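Local coordinates for protein response regulator (Helicobacter pylori, PDB 2PLN) that is an orphan response regulator that probably controls transcription, seen here as its N-terminal receiver domain, with DNA binding left to the rest of the protein, at the interface of chains A and B. Residues are numbered along the deposited sequence; one frame, centred on the assembly and turned at random. Chains: chain A/B, Response regulator.

Contact 1: the interface of chains A and B. Residues chain A 101, 105, 110-112, 126, 130; chain B 111, 126, 130.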
loop_
_atom_site.group_PDB
_atom_site.type_symbol
_atom_site.label_atom_id
_atom_site.label_comp_id
_atom_site.label_asym_id
_atom_site.label_seq_id
_atom_site.Cartn_x
_atom_site.Cartn_y
_atom_site.Cartn_z
ATOM N N GLU A 101 -5.153 -3.927 -10.948
ATOM C CA GLU A 101 -4.315 -3.138 -10.009
ATOM C C GLU A 101 -4.059 -1.719 -10.520
ATOM O O GLU A 101 -4.265 -0.715 -9.793
ATOM C CB GLU A 101 -3.013 -3.871 -9.726
ATOM C CG GLU A 101 -2.127 -3.159 -8.710
ATOM C CD GLU A 101 -1.127 -4.065 -8.051
ATOM O OE1 GLU A 101 -0.923 -5.194 -8.514
ATOM O OE2 GLU A 101 -0.530 -3.646 -7.056
ATOM N N PHE A 105 -5.633 1.816 -8.739
ATOM C CA PHE A 105 -4.823 2.961 -8.333
ATOM C C PHE A 105 -5.159 4.218 -9.127
ATOM O O PHE A 105 -5.270 5.319 -8.559
ATOM C CB PHE A 105 -3.355 2.619 -8.436
ATOM C CG PHE A 105 -2.848 1.817 -7.276
ATOM C CD1 PHE A 105 -2.926 2.339 -5.946
ATOM C CD2 PHE A 105 -2.243 0.593 -7.480
ATOM C CE1 PHE A 105 -2.438 1.599 -4.846
ATOM C CE2 PHE A 105 -1.741 -0.166 -6.383
ATOM C CZ PHE A 105 -1.830 0.351 -5.072
ATOM N N ASP A 110 -6.377 3.599 -2.413
ATOM C CA ASP A 110 -5.192 3.796 -1.606
ATOM C C ASP A 110 -4.362 2.525 -1.539
ATOM O O ASP A 110 -3.163 2.573 -1.218
ATOM C CB ASP A 110 -5.609 4.263 -0.211
ATOM C CG ASP A 110 -6.254 5.615 -0.248
ATOM O OD1 ASP A 110 -5.511 6.589 -0.506
ATOM O OD2 ASP A 110 -7.473 5.793 -0.084
ATOM N N ASP A 111 -4.988 1.381 -1.829
ATOM C CA ASP A 111 -4.223 0.169 -1.905
ATOM C C ASP A 111 -4.964 -0.863 -2.731
ATOM O O ASP A 111 -6.179 -0.742 -2.991
ATOM C CB ASP A 111 -3.957 -0.356 -0.480
ATOM C CG ASP A 111 -2.602 -1.059 -0.343
ATOM O OD1 ASP A 111 -2.075 -1.609 -1.358
ATOM O OD2 ASP A 111 -2.021 -1.125 0.761
ATOM N N TYR A 112 -4.217 -1.871 -3.154
ATOM C CA TYR A 112 -4.744 -3.017 -3.880
ATOM C C TYR A 112 -4.096 -4.262 -3.274
ATOM O O TYR A 112 -2.857 -4.384 -3.234
ATOM C CB TYR A 112 -4.407 -2.882 -5.366
ATOM C CG TYR A 112 -4.975 -3.986 -6.238
ATOM C CD1 TYR A 112 -4.171 -5.036 -6.657
ATOM C CD2 TYR A 112 -6.325 -3.977 -6.660
ATOM C CE1 TYR A 112 -4.692 -6.067 -7.490
ATOM C CE2 TYR A 112 -6.837 -5.003 -7.494
ATOM C CZ TYR A 112 -6.018 -6.037 -7.887
ATOM O OH TYR A 112 -6.538 -7.076 -8.700
ATOM N N ARG A 126 -1.293 -3.304 7.843
ATOM C CA ARG A 126 -1.421 -2.499 6.608
ATOM C C ARG A 126 -2.551 -1.466 6.782
ATOM O O ARG A 126 -2.383 -0.311 6.431
ATOM C CB ARG A 126 -1.737 -3.400 5.417
ATOM C CG ARG A 126 -1.999 -2.681 4.043
ATOM C CD ARG A 126 -2.138 -3.656 2.894
ATOM N NE ARG A 126 -0.903 -4.427 2.726
ATOM C CZ ARG A 126 0.126 -4.059 1.949
ATOM N NH1 ARG A 126 0.035 -2.948 1.209
ATOM N NH2 ARG A 126 1.248 -4.814 1.913
ATOM N N ARG A 130 -2.381 2.557 6.668
ATOM C CA ARG A 130 -3.161 3.357 5.745
ATOM C C ARG A 130 -3.973 4.435 6.444
ATOM O O ARG A 130 -4.459 5.370 5.798
ATOM C CB ARG A 130 -4.069 2.459 4.946
ATOM C CG ARG A 130 -3.304 1.603 3.970
ATOM C CD ARG A 130 -2.807 2.327 2.689
ATOM N NE ARG A 130 -1.790 1.439 2.145
ATOM C CZ ARG A 130 -0.483 1.579 2.329
ATOM N NH1 ARG A 130 -0.008 2.667 2.932
ATOM N NH2 ARG A 130 0.349 0.652 1.845
ATOM N N ASP B 111 4.769 0.974 2.537
ATOM C CA ASP B 111 4.225 -0.190 1.899
ATOM C C ASP B 111 5.170 -1.363 2.062
ATOM O O ASP B 111 6.359 -1.200 2.407
ATOM C CB ASP B 111 3.979 0.114 0.408
ATOM C CG ASP B 111 2.757 -0.617 -0.160
ATOM O OD1 ASP B 111 2.383 -1.712 0.360
ATOM O OD2 ASP B 111 2.141 -0.164 -1.149
ATOM N N ARG B 126 1.433 1.798 -8.296
ATOM C CA ARG B 126 1.486 1.805 -6.817
ATOM C C ARG B 126 2.415 2.938 -6.340
ATOM O O ARG B 126 2.072 3.664 -5.424
ATOM C CB ARG B 126 2.009 0.468 -6.298
ATOM C CG ARG B 126 2.215 0.350 -4.743
ATOM C CD ARG B 126 2.575 -1.054 -4.309
ATOM N NE ARG B 126 1.498 -1.987 -4.653
ATOM C CZ ARG B 126 0.463 -2.284 -3.855
ATOM N NH1 ARG B 126 0.402 -1.762 -2.625
ATOM N NH2 ARG B 126 -0.512 -3.112 -4.294
ATOM N N ARG B 130 1.573 6.145 -4.053
ATOM C CA ARG B 130 2.252 6.429 -2.805
ATOM C C ARG B 130 2.834 7.831 -2.758
ATOM O O ARG B 130 3.188 8.327 -1.682
ATOM C CB ARG B 130 3.339 5.408 -2.582
ATOM C CG ARG B 130 2.780 4.043 -2.274
ATOM C CD ARG B 130 2.234 3.853 -0.832
ATOM N NE ARG B 130 1.410 2.656 -0.914
ATOM C CZ ARG B 130 0.091 2.650 -1.059
ATOM N NH1 ARG B 130 -0.592 3.792 -0.992
ATOM N NH2 ARG B 130 -0.547 1.484 -1.203
HETATM O O HOH W 1 1.956 -3.131 -7.194
#
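B:Arg126 lays its guanidinium against A:Phe105, whose CZ stands 3.7 Å from B:Arg126 CZ, over the centre of the cation; ring and guanidinium planes are 87° apart, so the phenyl meets that face with its rim. The N-H groups around the edge turn to oxygens of both chains and to a water. Within its own guanidinium plane, NH2 donates to the carboxylate OE2 of A:Glu101 at 2.8 Å, on the anti side but tilted from the carboxylate plane, and to the carbonyl O of A:Tyr112, on a lone pair. Water 1 bridges B:Arg126 NE and A:Glu101 OE2. NH1 is shared between two aspartates: it meets OD1 of A:Asp111 (2.8 Å) from the syn side, tilted from that carboxylate, and uses the syn lone pair of OD2 of its own B:Asp111.

The chain of B:Arg130 bends at chi2 (-76°), which brings its guanidinium to B:Asp111; NE and NH2 grip the same OD2 side-on, both from above the carboxylate plane. With its rotation thus restrained, the guanidinium stacks on that of A:Arg130, planes 24° apart and CZ atoms 3.6 Å apart. The flanking aspartates plausibly offset the repulsion of the like charges.

A two-fold axis relates the chains, and every contact has its twin. The arginines belong to helix 120-130, the aspartates begin strand 111-114, and A:Glu101 and A:Phe105 lie on helix 98-106: the α4-β5-α5 face of the receiver domain.

Contact 2: the interface of chains A and B. Residues chain A 125-126, 129-130, 132; chain B 105, 110.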
loop_
_atom_site.group_PDB
_atom_site.type_symbol
_atom_site.label_atom_id
_atom_site.label_comp_id
_atom_site.label_asym_id
_atom_site.label_seq_id
_atom_site.Cartn_x
_atom_site.Cartn_y
_atom_site.Cartn_z
ATOM N N ALA A 125 -1.977 -4.623 10.219
ATOM C CA ALA A 125 -0.844 -3.712 10.215
ATOM C C ALA A 125 -0.903 -2.762 8.986
ATOM O O ALA A 125 -0.601 -1.568 9.083
ATOM C CB ALA A 125 0.463 -4.511 10.219
ATOM N N ARG A 126 -1.293 -3.304 7.843
ATOM C CA ARG A 126 -1.421 -2.499 6.608
ATOM C C ARG A 126 -2.551 -1.466 6.782
ATOM O O ARG A 126 -2.383 -0.311 6.431
ATOM C CB ARG A 126 -1.737 -3.400 5.417
ATOM C CG ARG A 126 -1.999 -2.681 4.043
ATOM C CD ARG A 126 -2.138 -3.656 2.894
ATOM N NE ARG A 126 -0.903 -4.427 2.726
ATOM C CZ ARG A 126 0.126 -4.059 1.949
ATOM N NH1 ARG A 126 0.035 -2.948 1.209
ATOM N NH2 ARG A 126 1.248 -4.814 1.913
ATOM N N ALA A 129 -1.437 1.268 8.974
ATOM C CA ALA A 129 -0.550 2.169 8.232
ATOM C C ALA A 129 -1.335 3.090 7.293
ATOM O O ALA A 129 -0.999 4.256 7.135
ATOM C CB ALA A 129 0.499 1.377 7.425
ATOM N N ARG A 130 -2.381 2.557 6.668
ATOM C CA ARG A 130 -3.161 3.357 5.745
ATOM C C ARG A 130 -3.973 4.435 6.444
ATOM O O ARG A 130 -4.459 5.370 5.798
ATOM C CB ARG A 130 -4.069 2.459 4.946
ATOM C CG ARG A 130 -3.304 1.603 3.970
ATOM C CD ARG A 130 -2.807 2.327 2.689
ATOM N NE ARG A 130 -1.790 1.439 2.145
ATOM C CZ ARG A 130 -0.483 1.579 2.329
ATOM N NH1 ARG A 130 -0.008 2.667 2.932
ATOM N NH2 ARG A 130 0.349 0.652 1.845
ATOM N N ARG A 132 -2.591 6.003 9.140
ATOM C CA ARG A 132 -1.616 6.714 9.947
ATOM C C ARG A 132 -1.501 8.183 9.545
ATOM O O ARG A 132 -1.636 8.535 8.378
ATOM C CB ARG A 132 -0.267 6.011 9.910
ATOM C CG ARG A 132 0.442 6.097 11.223
ATOM C CD ARG A 132 1.834 5.479 11.263
ATOM N NE ARG A 132 1.833 4.013 11.157
ATOM C CZ ARG A 132 1.211 3.190 11.997
ATOM N NH1 ARG A 132 0.499 3.666 13.026
ATOM N NH2 ARG A 132 1.292 1.888 11.798
ATOM N N PHE B 105 5.681 -2.338 8.582
ATOM C CA PHE B 105 4.670 -1.314 8.828
ATOM C C PHE B 105 4.829 -0.661 10.196
ATOM O O PHE B 105 4.723 0.571 10.329
ATOM C CB PHE B 105 3.288 -1.899 8.652
ATOM C CG PHE B 105 2.865 -2.008 7.219
ATOM C CD1 PHE B 105 2.787 -0.839 6.396
ATOM C CD2 PHE B 105 2.487 -3.225 6.689
ATOM C CE1 PHE B 105 2.376 -0.927 5.048
ATOM C CE2 PHE B 105 2.066 -3.332 5.331
ATOM C CZ PHE B 105 2.000 -2.176 4.523
ATOM N N ASP B 110 5.792 2.709 4.308
ATOM C CA ASP B 110 4.551 3.111 3.682
ATOM C C ASP B 110 3.945 1.965 2.888
ATOM O O ASP B 110 2.741 1.978 2.586
ATOM C CB ASP B 110 4.812 4.327 2.792
ATOM C CG ASP B 110 5.220 5.525 3.595
ATOM O OD1 ASP B 110 4.338 6.057 4.306
ATOM O OD2 ASP B 110 6.381 5.966 3.618
#
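CG of B:Phe105 lies anti to its carbonyl carbon (chi1 -80°), which turns the ring off helix 98-106 toward helix 120-130 of chain A. A:Arg126 starts with CG anti to its backbone N (chi1 176°), a course that leads the side chain along the phenyl. The backbone end of A:Arg126 is used as well: its CA sits over one face of the B:Phe105 ring, 3.9 Å from the centroid and offset toward the rim, as a CH-pi contact. CA and CB of this arginine both come near the CE2 corner of the ring.

On the same side of the ring, A:Ala129, one residue before A:Arg130, sets its methyl over the CD1 edge, with CB 3.3 Å from CD1 of B:Phe105, a tight fit. Farther back along the helix, the carbonyl O of A:Ala125 faces the root of the aromatic side chain, 3.9 Å from B:Phe105 CB. The small alanines plausibly let the ring come close to helix 120-130, and it lies with one face along that helix, from A:Ala125 and A:Arg126 to A:Ala129. B:Phe105 hides 78 Å² of its surface here. A:Arg132, near the chain end, is poorly ordered and adds little.

Beside this apolar seam, A:Arg130 presents its end to the loop before strand 111-114. Its NH1 and NH2 donate hydrogen bonds to one acceptor, the backbone O of B:Asp110, which lies almost in the guanidinium plane, 2.9 Å from NH1 and 2.8 Å from NH2.

The C-alpha centres of contact 1 and contact 2 are about 10 Å apart, and the two patches share A:Arg126 and A:Arg130, so they form one continuous surface. Contact 2 is partly the symmetry twin of pairs within contact 1: A:Phe105 with B:Arg126, and A:Asp110 with B:Arg130. In both, helix 120-130 packs on helix 98-106 of the other chain; contact 1 adds the start of strand 111-114, contact 2 the loop residue just before it. Receiver domains of the OmpR/PhoB family commonly dimerise through this face, so the assembly plausibly reflects a functional dimer, although the structure alone does not prove it.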